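Long-range contacts in chloromuconate cycloisomerase (Rhodococcus opacus, PDB 4M0X), which belongs to the muconate lactonizing enzyme branch of the enolase superfamily and carries a manganese(II) ion in its barrel domain: residues I137-A143 against H161-K167; E203-H207 against R235-K239; V218-P224 against I242-E248; A267-K271 against I284-A288. The contacts are given in a common frame with arbitrary orientation. Residue numbers count along the deposited sequence, not the author numbering.

Contact 1: I137-A143 against H161-K167; sequences ITWAFSA and HRSFKFK
Two neighbouring parallel strands of the enolase-type barrel are joined through helix 146-159 as a beta-alpha-beta unit. Main-chain hydrogen bonds run W139 N to S163 O (3.0 Å), K165 N to W139 O (2.9 Å), a weak one from F141 N to K165 O (2.9 Å), and K167 N to F141 O (3.3 Å). They set W139 beside F164, A140 beside K165 and F141 beside F166, with the strand axes 4.5 Å apart at 27°. H161 ND1 donates to I137 O (3.0 Å), and T138 OG1 and S163 OG share a hydrogen bond of 2.9 Å. K165, all chi angles t, starts on the A140 face and salt-bridges E222 and E325 near the manganese. On the other face F141, F164 and F166, all m at chi1, cluster, F141 and F164 against helix 146-159 and F166 against helix 173-183. The F141 and F164 planes lie within 2° but slid apart, centroids 5.7 Å; F141 CD2 lies over the F166 ring, 3.4 Å from its CE1.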
loop_
_atom_site.group_PDB
_atom_site.type_symbol
_atom_site.label_atom_id
_atom_site.label_comp_id
_atom_site.label_asym_id
_atom_site.label_seq_id
_atom_site.Cartn_x
_atom_site.Cartn_y
_atom_site.Cartn_z
ATOM N N ILE A 137 8.213 -30.824 -26.392
ATOM C CA ILE A 137 9.335 -30.719 -25.471
ATOM C C ILE A 137 10.204 -29.458 -25.724
ATOM O O ILE A 137 10.438 -29.070 -26.876
ATOM C CB ILE A 137 10.130 -32.018 -25.530
ATOM C CG1 ILE A 137 9.230 -33.157 -25.081
ATOM C CG2 ILE A 137 11.327 -32.000 -24.603
ATOM C CD1 ILE A 137 8.747 -33.041 -23.641
ATOM N N THR A 138 10.617 -28.789 -24.650
ATOM C CA THR A 138 11.542 -27.668 -24.763
ATOM C C THR A 138 12.937 -28.218 -24.535
ATOM O O THR A 138 13.216 -28.795 -23.470
ATOM C CB THR A 138 11.242 -26.564 -23.744
ATOM O OG1 THR A 138 10.100 -25.826 -24.180
ATOM C CG2 THR A 138 12.387 -25.612 -23.615
ATOM N N TRP A 139 13.794 -28.072 -25.551
ATOM C CA TRP A 139 15.152 -28.567 -25.484
ATOM C C TRP A 139 16.057 -27.613 -24.737
ATOM O O TRP A 139 16.205 -26.447 -25.121
ATOM C CB TRP A 139 15.750 -28.795 -26.882
ATOM C CG TRP A 139 17.095 -29.451 -26.760
ATOM C CD1 TRP A 139 18.303 -28.856 -26.888
ATOM C CD2 TRP A 139 17.348 -30.812 -26.390
ATOM N NE1 TRP A 139 19.301 -29.757 -26.636
ATOM C CE2 TRP A 139 18.743 -30.970 -26.329
ATOM C CE3 TRP A 139 16.525 -31.919 -26.102
ATOM C CZ2 TRP A 139 19.347 -32.195 -26.020
ATOM C CZ3 TRP A 139 17.124 -33.141 -25.789
ATOM C CH2 TRP A 139 18.523 -33.267 -25.758
ATOM N N ALA A 140 16.690 -28.110 -23.685
ATOM C CA ALA A 140 17.590 -27.270 -22.915
ATOM C C ALA A 140 19.056 -27.543 -23.236
ATOM O O ALA A 140 19.621 -28.580 -22.853
ATOM C CB ALA A 140 17.303 -27.354 -21.412
ATOM N N PHE A 141 19.649 -26.590 -23.948
ATOM C CA PHE A 141 21.076 -26.514 -24.102
ATOM C C PHE A 141 21.802 -26.441 -22.763
ATOM O O PHE A 141 21.326 -25.842 -21.799
ATOM C CB PHE A 141 21.429 -25.270 -24.876
ATOM C CG PHE A 141 20.764 -25.182 -26.202
ATOM C CD1 PHE A 141 20.898 -26.214 -27.130
ATOM C CD2 PHE A 141 20.008 -24.048 -26.541
ATOM C CE1 PHE A 141 20.285 -26.125 -28.364
ATOM C CE2 PHE A 141 19.402 -23.945 -27.786
ATOM C CZ PHE A 141 19.549 -24.984 -28.696
ATOM N N SER A 142 22.973 -27.057 -22.735
ATOM C CA SER A 142 23.902 -26.988 -21.629
ATOM C C SER A 142 24.636 -25.630 -21.676
ATOM O O SER A 142 24.504 -24.877 -22.662
ATOM C CB SER A 142 24.877 -28.149 -21.791
ATOM O OG SER A 142 25.781 -28.212 -20.720
ATOM N N ALA A 143 25.408 -25.308 -20.637
ATOM C CA ALA A 143 26.184 -24.054 -20.658
ATOM C C ALA A 143 27.465 -24.130 -21.517
ATOM O O ALA A 143 28.297 -23.224 -21.493
ATOM C CB ALA A 143 26.493 -23.574 -19.247
ATOM N N HIS A 161 11.740 -29.794 -32.590
ATOM C CA HIS A 161 11.602 -28.759 -31.552
ATOM C C HIS A 161 11.478 -27.323 -32.085
ATOM O O HIS A 161 12.229 -26.912 -32.959
ATOM C CB HIS A 161 12.770 -28.842 -30.569
ATOM C CG HIS A 161 12.907 -30.177 -29.914
ATOM N ND1 HIS A 161 12.314 -30.475 -28.709
ATOM C CD2 HIS A 161 13.538 -31.306 -30.314
ATOM C CE1 HIS A 161 12.589 -31.727 -28.387
ATOM N NE2 HIS A 161 13.333 -32.252 -29.344
ATOM N N ARG A 162 10.518 -26.579 -31.545
ATOM C CA ARG A 162 10.372 -25.157 -31.801
ATOM C C ARG A 162 10.430 -24.382 -30.468
ATOM O O ARG A 162 9.934 -23.249 -30.361
ATOM C CB ARG A 162 9.051 -24.900 -32.537
ATOM N N SER A 163 11.024 -25.008 -29.450
ATOM C CA SER A 163 11.071 -24.415 -28.114
ATOM C C SER A 163 12.377 -24.746 -27.390
ATOM O O SER A 163 12.781 -25.913 -27.317
ATOM C CB SER A 163 9.854 -24.866 -27.300
ATOM O OG SER A 163 9.575 -23.950 -26.263
ATOM N N PHE A 164 13.044 -23.719 -26.865
ATOM C CA PHE A 164 14.406 -23.900 -26.289
ATOM C C PHE A 164 14.684 -23.197 -24.958
ATOM O O PHE A 164 14.021 -22.215 -24.590
ATOM C CB PHE A 164 15.496 -23.532 -27.313
ATOM C CG PHE A 164 15.275 -24.166 -28.643
ATOM C CD1 PHE A 164 14.448 -23.554 -29.591
ATOM C CD2 PHE A 164 15.823 -25.403 -28.925
ATOM C CE1 PHE A 164 14.198 -24.160 -30.810
ATOM C CE2 PHE A 164 15.573 -26.016 -30.146
ATOM C CZ PHE A 164 14.773 -25.394 -31.093
ATOM N N LYS A 165 15.674 -23.730 -24.249
ATOM C CA LYS A 165 16.126 -23.174 -22.988
ATOM C C LYS A 165 17.621 -23.136 -23.012
ATOM O O LYS A 165 18.255 -24.113 -23.440
ATOM C CB LYS A 165 15.664 -24.052 -21.819
ATOM C CG LYS A 165 15.757 -23.400 -20.455
ATOM C CD LYS A 165 15.076 -24.304 -19.448
ATOM C CE LYS A 165 15.443 -23.931 -18.030
ATOM N NZ LYS A 165 15.245 -25.075 -17.107
ATOM N N PHE A 166 18.175 -22.017 -22.554
ATOM C CA PHE A 166 19.610 -21.870 -22.372
ATOM C C PHE A 166 19.937 -21.910 -20.907
ATOM O O PHE A 166 19.427 -21.091 -20.121
ATOM C CB PHE A 166 20.098 -20.544 -22.939
ATOM C CG PHE A 166 20.185 -20.528 -24.418
ATOM C CD1 PHE A 166 21.344 -20.921 -25.050
ATOM C CD2 PHE A 166 19.107 -20.128 -25.174
ATOM C CE1 PHE A 166 21.420 -20.913 -26.429
ATOM C CE2 PHE A 166 19.177 -20.095 -26.547
ATOM C CZ PHE A 166 20.331 -20.494 -27.180
ATOM N N LYS A 167 20.775 -22.865 -20.525
ATOM C CA LYS A 167 21.128 -22.978 -19.123
ATOM C C LYS A 167 22.220 -21.932 -18.941
ATOM O O LYS A 167 23.066 -21.789 -19.818
ATOM C CB LYS A 167 21.573 -24.404 -18.772
ATOM C CG LYS A 167 21.006 -24.920 -17.456
ATOM C CD LYS A 167 19.798 -25.859 -17.631
ATOM C CE LYS A 167 18.643 -25.581 -16.638
ATOM N NZ LYS A 167 18.972 -24.906 -15.333
HETATM O O HOH W 1 9.132 -27.292 -29.320
HETATM O O HOH W 2 23.104 -22.613 -22.393
#

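Contact 2: E203-H207 against R235-K239; sequences ELEAH and RLRDK
Helices 203-215 and 230-239 are neighbours in the outer helical layer of the beta/alpha barrel, and the first turn of one runs beside the last turns of the other. The segment axes come no closer than 11.1 Å and are nearly parallel (signed crossing angle -16°), so side chains rather than backbones bridge the gap; the closest CA atoms are those of H207 and L236, 7.1 Å apart. Both segments are regular alpha helix, with H207 N bonded to E203 O and K239 N to R235 O. R235 comes first: chi1 m and chi2 t take its guanidinium to E203, where NH1 makes a very short salt bridge of 2.4 Å to OE2. That carboxylate oxygen is also paired with R237 of a second subunit, placing the ion pair at a subunit interface. L236 fills the space between the helices, its CD1 4.0 Å from A206 CB; its CD2 stands 3.6 Å from the centroid of the H207 ring (chi1 m, chi2 -94°), a CH-pi contact over one face, and it also packs on P224. One turn after R235, K239 points toward the first helix and sets CG at the imidazole edge, 4.1 Å from H207 CE1.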
loop_
_atom_site.group_PDB
_atom_site.type_symbol
_atom_site.label_atom_id
_atom_site.label_comp_id
_atom_site.label_asym_id
_atom_site.label_seq_id
_atom_site.Cartn_x
_atom_site.Cartn_y
_atom_site.Cartn_z
ATOM N N GLU A 203 20.440 -8.339 -9.256
ATOM C CA GLU A 203 19.464 -7.405 -9.765
ATOM C C GLU A 203 20.032 -6.472 -10.859
ATOM O O GLU A 203 19.389 -6.300 -11.894
ATOM C CB GLU A 203 18.913 -6.594 -8.636
ATOM C CG GLU A 203 17.418 -6.570 -8.668
ATOM C CD GLU A 203 16.842 -5.856 -7.473
ATOM O OE1 GLU A 203 17.336 -6.105 -6.322
ATOM O OE2 GLU A 203 15.882 -5.065 -7.704
ATOM N N LEU A 204 21.221 -5.898 -10.648
ATOM C CA LEU A 204 21.906 -5.102 -11.703
ATOM C C LEU A 204 22.138 -5.853 -13.036
ATOM O O LEU A 204 21.858 -5.323 -14.113
ATOM C CB LEU A 204 23.241 -4.528 -11.201
ATOM C CG LEU A 204 23.320 -3.091 -10.691
ATOM C CD1 LEU A 204 22.063 -2.697 -9.954
ATOM C CD2 LEU A 204 24.500 -2.927 -9.758
ATOM N N GLU A 205 22.639 -7.085 -12.935
ATOM C CA GLU A 205 22.982 -7.895 -14.085
ATOM C C GLU A 205 21.689 -8.253 -14.809
ATOM O O GLU A 205 21.610 -8.261 -16.053
ATOM C CB GLU A 205 23.703 -9.176 -13.642
ATOM C CG GLU A 205 25.162 -9.016 -13.234
ATOM C CD GLU A 205 25.730 -10.286 -12.636
ATOM O OE1 GLU A 205 25.018 -10.928 -11.823
ATOM O OE2 GLU A 205 26.886 -10.657 -12.962
ATOM N N ALA A 206 20.660 -8.550 -14.025
ATOM C CA ALA A 206 19.415 -8.986 -14.616
ATOM C C ALA A 206 18.875 -7.877 -15.505
ATOM O O ALA A 206 18.488 -8.129 -16.629
ATOM C CB ALA A 206 18.429 -9.365 -13.531
ATOM N N HIS A 207 18.898 -6.641 -15.008
ATOM C CA HIS A 207 18.291 -5.517 -15.704
ATOM C C HIS A 207 19.150 -5.075 -16.880
ATOM O O HIS A 207 18.649 -4.470 -17.807
ATOM C CB HIS A 207 18.112 -4.321 -14.754
ATOM C CG HIS A 207 16.948 -4.426 -13.807
ATOM N ND1 HIS A 207 15.712 -3.891 -14.088
ATOM C CD2 HIS A 207 16.854 -4.939 -12.554
ATOM C CE1 HIS A 207 14.899 -4.099 -13.068
ATOM N NE2 HIS A 207 15.568 -4.731 -12.125
ATOM N N ARG A 235 10.098 -6.011 -9.503
ATOM C CA ARG A 235 10.587 -4.861 -10.261
ATOM C C ARG A 235 10.928 -5.312 -11.677
ATOM O O ARG A 235 10.715 -4.538 -12.623
ATOM C CB ARG A 235 11.852 -4.233 -9.678
ATOM C CG ARG A 235 11.655 -3.239 -8.556
ATOM C CD ARG A 235 12.976 -3.021 -7.819
ATOM N NE ARG A 235 12.806 -3.006 -6.359
ATOM C CZ ARG A 235 13.493 -3.763 -5.479
ATOM N NH1 ARG A 235 14.426 -4.623 -5.896
ATOM N NH2 ARG A 235 13.251 -3.662 -4.156
ATOM N N LEU A 236 11.467 -6.532 -11.821
ATOM C CA LEU A 236 11.863 -7.067 -13.116
ATOM C C LEU A 236 10.636 -7.325 -13.972
ATOM O O LEU A 236 10.611 -6.976 -15.182
ATOM C CB LEU A 236 12.630 -8.373 -12.972
ATOM C CG LEU A 236 14.147 -8.384 -12.963
ATOM C CD1 LEU A 236 14.528 -9.831 -13.045
ATOM C CD2 LEU A 236 14.798 -7.665 -14.126
ATOM N N ARG A 237 9.619 -7.924 -13.339
ATOM C CA ARG A 237 8.391 -8.257 -14.034
ATOM C C ARG A 237 7.812 -6.984 -14.626
ATOM O O ARG A 237 7.284 -7.022 -15.734
ATOM C CB ARG A 237 7.402 -8.954 -13.116
ATOM C CG ARG A 237 6.143 -9.362 -13.826
ATOM C CD ARG A 237 4.985 -9.636 -12.890
ATOM N NE ARG A 237 3.878 -10.142 -13.707
ATOM C CZ ARG A 237 2.777 -10.770 -13.279
ATOM N NH1 ARG A 237 2.547 -10.998 -11.979
ATOM N NH2 ARG A 237 1.891 -11.178 -14.182
ATOM N N ASP A 238 7.961 -5.855 -13.924
ATOM C CA ASP A 238 7.522 -4.555 -14.451
ATOM C C ASP A 238 8.426 -3.985 -15.561
ATOM O O ASP A 238 7.936 -3.505 -16.560
ATOM C CB ASP A 238 7.346 -3.493 -13.347
ATOM C CG ASP A 238 6.288 -3.875 -12.307
ATOM O OD1 ASP A 238 5.294 -4.556 -12.661
ATOM O OD2 ASP A 238 6.443 -3.484 -11.118
ATOM N N LYS A 239 9.735 -3.993 -15.397
ATOM C CA LYS A 239 10.528 -3.323 -16.390
ATOM C C LYS A 239 10.510 -4.090 -17.713
ATOM O O LYS A 239 10.425 -3.487 -18.766
ATOM C CB LYS A 239 11.945 -3.127 -15.894
ATOM C CG LYS A 239 12.086 -1.886 -15.028
ATOM C CD LYS A 239 12.725 -0.717 -15.777
ATOM C CE LYS A 239 12.942 0.484 -14.863
ATOM N NZ LYS A 239 13.549 0.189 -13.519
#

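Contact 3: V218-P224 against I242-E248; sequences VTVAEQP and IPIMADE. With MN (manganese (II) ion), chain C.
Strands 220-222 and 244-246 are adjacent parallel strands of the enolase-type barrel, linked through helix 230-239 in a beta-alpha-beta crossover. A221 and I244 face the helical layer, and A221 CB meets I244 CD1 at 3.8 Å; P224 CD extends this apolar patch to I244 CG2 (4.1 Å), and V218 CG1 touches I242 CD1 at 4.1 Å. On the other face V220 CG1 lies 4.0 Å from M245 CE, whose side chain is t, t, p. The axes approach to 4.6 Å at 31°, with A221 paired to I244 and E222 to M245. Hydrogen bonds pass from A221 N to P243 O (3.0 Å), M245 N to A221 O (2.8 Å) and Q223 N to M245 O (2.8 Å). Past the strand ends, Q223, at phi/psi 16/74, accepts from D247 N at OE1 (3.2 Å) and donates from NE2 to I225 O. The polar edge is the metal site at the C-terminal ends of the strands, completed by D196. E222, t at chi1 and chi2, and D247, chi1 t, share the manganese; E222 also pairs with K165 and D247 with K271. Two waters also bind the ion, and E222 OE2 binds it at 2.1 Å, D247 OD2 at 2.2 Å.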
loop_
_atom_site.group_PDB
_atom_site.type_symbol
_atom_site.label_atom_id
_atom_site.label_comp_id
_atom_site.label_asym_id
_atom_site.label_seq_id
_atom_site.Cartn_x
_atom_site.Cartn_y
_atom_site.Cartn_z
ATOM N N VAL A 218 14.954 -13.891 -26.819
ATOM C CA VAL A 218 14.675 -14.597 -25.574
ATOM C C VAL A 218 13.285 -14.216 -25.148
ATOM O O VAL A 218 12.917 -13.045 -25.175
ATOM C CB VAL A 218 15.676 -14.283 -24.457
ATOM C CG1 VAL A 218 15.130 -14.742 -23.112
ATOM C CG2 VAL A 218 16.984 -14.970 -24.764
ATOM N N THR A 219 12.541 -15.223 -24.722
ATOM C CA THR A 219 11.115 -15.130 -24.627
ATOM C C THR A 219 10.563 -15.198 -23.203
ATOM O O THR A 219 9.437 -14.707 -22.919
ATOM C CB THR A 219 10.513 -16.152 -25.579
ATOM O OG1 THR A 219 9.733 -15.411 -26.482
ATOM C CG2 THR A 219 9.612 -17.179 -24.906
ATOM N N VAL A 220 11.368 -15.789 -22.322
ATOM C CA VAL A 220 11.001 -15.958 -20.935
ATOM C C VAL A 220 12.279 -15.903 -20.126
ATOM O O VAL A 220 13.345 -16.336 -20.596
ATOM C CB VAL A 220 10.268 -17.314 -20.688
ATOM C CG1 VAL A 220 10.067 -17.567 -19.195
ATOM C CG2 VAL A 220 8.916 -17.373 -21.404
ATOM N N ALA A 221 12.187 -15.374 -18.914
ATOM C CA ALA A 221 13.342 -15.406 -18.049
ATOM C C ALA A 221 13.012 -16.243 -16.834
ATOM O O ALA A 221 12.137 -15.902 -16.043
ATOM C CB ALA A 221 13.769 -14.011 -17.656
ATOM N N GLU A 222 13.710 -17.359 -16.708
ATOM C CA GLU A 222 13.509 -18.211 -15.588
ATOM C C GLU A 222 14.413 -17.745 -14.463
ATOM O O GLU A 222 15.529 -17.336 -14.708
ATOM C CB GLU A 222 13.782 -19.672 -15.959
ATOM C CG GLU A 222 13.062 -20.633 -15.018
ATOM C CD GLU A 222 13.484 -22.082 -15.146
ATOM O OE1 GLU A 222 13.760 -22.510 -16.296
ATOM O OE2 GLU A 222 13.503 -22.776 -14.095
ATOM N N GLN A 223 13.901 -17.790 -13.230
ATOM C CA GLN A 223 14.632 -17.440 -12.024
ATOM C C GLN A 223 15.898 -16.664 -12.283
ATOM O O GLN A 223 16.990 -17.214 -12.180
ATOM C CB GLN A 223 14.999 -18.697 -11.251
ATOM C CG GLN A 223 15.382 -18.393 -9.806
ATOM C CD GLN A 223 14.194 -17.921 -9.022
ATOM O OE1 GLN A 223 13.134 -18.559 -9.038
ATOM N NE2 GLN A 223 14.344 -16.784 -8.354
ATOM N N PRO A 224 15.782 -15.379 -12.638
ATOM C CA PRO A 224 17.069 -14.719 -12.948
ATOM C C PRO A 224 17.865 -14.320 -11.690
ATOM O O PRO A 224 19.087 -14.447 -11.656
ATOM C CB PRO A 224 16.655 -13.496 -13.757
ATOM C CG PRO A 224 15.242 -13.246 -13.365
ATOM C CD PRO A 224 14.614 -14.548 -12.963
ATOM N N ILE A 242 9.316 -9.095 -21.390
ATOM C CA ILE A 242 9.109 -10.538 -21.451
ATOM C C ILE A 242 8.762 -11.016 -20.061
ATOM O O ILE A 242 9.136 -10.385 -19.085
ATOM C CB ILE A 242 10.355 -11.307 -21.983
ATOM C CG1 ILE A 242 11.623 -10.871 -21.243
ATOM C CG2 ILE A 242 10.502 -11.151 -23.497
ATOM C CD1 ILE A 242 12.763 -11.837 -21.405
ATOM N N PRO A 243 8.026 -12.125 -19.959
ATOM C CA PRO A 243 7.662 -12.596 -18.615
ATOM C C PRO A 243 8.783 -13.257 -17.825
ATOM O O PRO A 243 9.764 -13.748 -18.385
ATOM C CB PRO A 243 6.540 -13.609 -18.886
ATOM C CG PRO A 243 6.737 -14.043 -20.299
ATOM C CD PRO A 243 7.292 -12.838 -21.023
ATOM N N ILE A 244 8.579 -13.304 -16.516
ATOM C CA ILE A 244 9.493 -13.889 -15.548
ATOM C C ILE A 244 8.850 -15.144 -14.939
ATOM O O ILE A 244 7.716 -15.096 -14.423
ATOM C CB ILE A 244 9.728 -12.878 -14.397
ATOM C CG1 ILE A 244 10.233 -11.553 -14.935
ATOM C CG2 ILE A 244 10.682 -13.411 -13.339
ATOM C CD1 ILE A 244 11.561 -11.678 -15.641
ATOM N N MET A 245 9.594 -16.243 -14.935
ATOM C CA MET A 245 9.144 -17.471 -14.310
ATOM C C MET A 245 9.872 -17.813 -13.006
ATOM O O MET A 245 11.094 -17.832 -12.943
ATOM C CB MET A 245 9.329 -18.584 -15.301
ATOM C CG MET A 245 9.018 -19.981 -14.817
ATOM S SD MET A 245 8.585 -20.970 -16.263
ATOM C CE MET A 245 10.103 -21.032 -17.209
ATOM N N ALA A 246 9.099 -18.105 -11.973
ATOM C CA ALA A 246 9.619 -18.621 -10.744
ATOM C C ALA A 246 9.884 -20.110 -10.891
ATOM O O ALA A 246 9.063 -20.854 -11.454
ATOM C CB ALA A 246 8.619 -18.380 -9.640
ATOM N N ASP A 247 11.035 -20.544 -10.389
ATOM C CA ASP A 247 11.359 -21.949 -10.304
ATOM C C ASP A 247 11.754 -22.175 -8.844
ATOM O O ASP A 247 10.880 -22.491 -8.021
ATOM C CB ASP A 247 12.465 -22.341 -11.290
ATOM C CG ASP A 247 12.961 -23.784 -11.085
ATOM O OD1 ASP A 247 12.329 -24.531 -10.297
ATOM O OD2 ASP A 247 13.990 -24.170 -11.689
ATOM N N GLU A 248 13.037 -21.965 -8.514
ATOM C CA GLU A 248 13.541 -22.052 -7.128
ATOM C C GLU A 248 12.675 -21.293 -6.116
ATOM O O GLU A 248 12.675 -21.630 -4.933
ATOM C CB GLU A 248 14.949 -21.449 -7.023
ATOM C CG GLU A 248 16.111 -22.271 -7.563
ATOM C CD GLU A 248 16.324 -22.041 -9.044
ATOM O OE1 GLU A 248 15.371 -21.578 -9.760
ATOM O OE2 GLU A 248 17.453 -22.330 -9.503
HETATM MN MN MN C . 15.321 -23.703 -13.414
HETATM O O HOH W 3 17.122 -24.266 -11.784
HETATM O O HOH W 4 15.787 -21.856 -12.269
#

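Contact 4: A267-K271 against I284-A288; sequences AFAIK and IAAIA
This is a wholly apolar strand-to-helix packing contact, buried between the barrel wall and the helical layer outside it. Strand 267-270 and the 284-288 portion of helix 278-291 run in nearly opposite directions, at 160° (signed crossing angle -160°), with 9.2 Å between the axes of the two segments. No hydrogen bond joins them. F268 and I270, alternate residues of the extended strand, both point toward the helix, whereas A267 and A269 point away from it. The nearest CA pairs are F268 with A288, 7.0 Å, and I270 with A285, 6.9 Å. Strand followed by antiparallel helix is the repeating beta-alpha unit of a beta/alpha barrel, and strand 294-297 comes next as the parallel neighbour of 267-270; its C295 also packs against I270, A285 and A288. The F268 side chain, chi1 m and chi2 -18°, brings CD2 to 3.7 Å from I284 CG2 and likewise 3.7 Å from A288 CB, while I287 CG2 lies at the ring edge, 4.3 Å from F268 CE2. Helix 253-262 closes on the same phenyl group through A256 and L259. Within the helical turn A288 N donates to I284 O at 3.0 Å. I270 takes the m, m rotamer, which sets its CD1 4.1 Å from A285 CB and 3.7 Å from I284 CG2.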
loop_
_atom_site.group_PDB
_atom_site.type_symbol
_atom_site.label_atom_id
_atom_site.label_comp_id
_atom_site.label_asym_id
_atom_site.label_seq_id
_atom_site.Cartn_x
_atom_site.Cartn_y
_atom_site.Cartn_z
ATOM N N ALA A 267 4.952 -16.629 -14.294
ATOM C CA ALA A 267 4.689 -18.062 -14.350
ATOM C C ALA A 267 5.310 -18.917 -13.237
ATOM O O ALA A 267 6.166 -18.474 -12.477
ATOM C CB ALA A 267 5.086 -18.604 -15.692
ATOM N N PHE A 268 4.846 -20.160 -13.153
ATOM C CA PHE A 268 5.465 -21.162 -12.303
ATOM C C PHE A 268 6.133 -22.218 -13.155
ATOM O O PHE A 268 5.601 -22.612 -14.192
ATOM C CB PHE A 268 4.435 -21.812 -11.367
ATOM C CG PHE A 268 3.865 -20.861 -10.352
ATOM C CD1 PHE A 268 4.507 -19.663 -10.059
ATOM C CD2 PHE A 268 2.706 -21.170 -9.671
ATOM C CE1 PHE A 268 3.985 -18.788 -9.132
ATOM C CE2 PHE A 268 2.192 -20.332 -8.706
ATOM C CZ PHE A 268 2.825 -19.129 -8.439
ATOM N N ALA A 269 7.314 -22.657 -12.739
ATOM C CA ALA A 269 7.870 -23.891 -13.261
ATOM C C ALA A 269 7.373 -24.978 -12.316
ATOM O O ALA A 269 7.695 -24.966 -11.137
ATOM C CB ALA A 269 9.381 -23.818 -13.260
ATOM N N ILE A 270 6.557 -25.895 -12.822
ATOM C CA ILE A 270 6.021 -26.956 -11.987
ATOM C C ILE A 270 6.895 -28.215 -12.074
ATOM O O ILE A 270 7.317 -28.608 -13.166
ATOM C CB ILE A 270 4.570 -27.266 -12.379
ATOM C CG1 ILE A 270 3.730 -25.981 -12.379
ATOM C CG2 ILE A 270 3.988 -28.348 -11.472
ATOM C CD1 ILE A 270 3.431 -25.405 -11.009
ATOM N N LYS A 271 7.177 -28.836 -10.923
ATOM C CA LYS A 271 8.113 -29.968 -10.829
ATOM C C LYS A 271 7.763 -30.707 -9.574
ATOM O O LYS A 271 7.612 -30.064 -8.551
ATOM C CB LYS A 271 9.548 -29.494 -10.639
ATOM C CG LYS A 271 10.280 -28.925 -11.832
ATOM C CD LYS A 271 11.787 -28.962 -11.570
ATOM C CE LYS A 271 12.337 -27.640 -11.059
ATOM N NZ LYS A 271 13.120 -26.922 -12.104
ATOM N N ILE A 284 0.115 -26.284 -6.301
ATOM C CA ILE A 284 0.844 -25.119 -6.831
ATOM C C ILE A 284 0.303 -24.699 -8.195
ATOM O O ILE A 284 0.120 -23.514 -8.475
ATOM C CB ILE A 284 2.371 -25.343 -6.879
ATOM C CG1 ILE A 284 2.928 -25.506 -5.467
ATOM C CG2 ILE A 284 3.100 -24.197 -7.556
ATOM C CD1 ILE A 284 4.339 -26.056 -5.442
ATOM N N ALA A 285 -0.018 -25.670 -9.020
ATOM C CA ALA A 285 -0.532 -25.350 -10.321
ATOM C C ALA A 285 -1.956 -24.811 -10.174
ATOM O O ALA A 285 -2.369 -23.909 -10.919
ATOM C CB ALA A 285 -0.478 -26.570 -11.238
ATOM N N ALA A 286 -2.704 -25.340 -9.211
ATOM C CA ALA A 286 -4.056 -24.859 -8.965
ATOM C C ALA A 286 -4.043 -23.367 -8.600
ATOM O O ALA A 286 -4.932 -22.609 -9.017
ATOM C CB ALA A 286 -4.723 -25.676 -7.871
ATOM N N ILE A 287 -3.033 -22.973 -7.820
ATOM C CA ILE A 287 -2.792 -21.583 -7.445
ATOM C C ILE A 287 -2.408 -20.731 -8.662
ATOM O O ILE A 287 -2.942 -19.624 -8.821
ATOM C CB ILE A 287 -1.752 -21.447 -6.300
ATOM C CG1 ILE A 287 -2.388 -21.825 -4.972
ATOM C CG2 ILE A 287 -1.275 -19.999 -6.143
ATOM C CD1 ILE A 287 -1.499 -22.667 -4.087
ATOM N N ALA A 288 -1.535 -21.233 -9.531
ATOM C CA ALA A 288 -1.351 -20.563 -10.814
ATOM C C ALA A 288 -2.688 -20.317 -11.496
ATOM O O ALA A 288 -3.019 -19.175 -11.782
ATOM C CB ALA A 288 -0.395 -21.316 -11.713
#

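In the fold
Contacts 1, 3 and 4 are buried and reach the same parallel barrel sheet, whereas contact 2 lies farther out, partly buried, at a subunit interface. Contacts 1 and 3 pair neighbouring strands through main-chain hydrogen bonds; contacts 2 and 4 rely on side chains, ionic and apolar in the former, purely apolar in the latter. Contacts 2 and 3 interlock, since helix 230-239 connects the two strands of contact 3 and L236 CD1 rests 3.5 Å from P224 CG. Toward the metal, charge joins the strand contacts: K165 NZ of contact 1 lies 3.1 Å from E222 OE1 of contact 3, and K271 NZ of 267-271 lies 2.9 Å from D247 OD2.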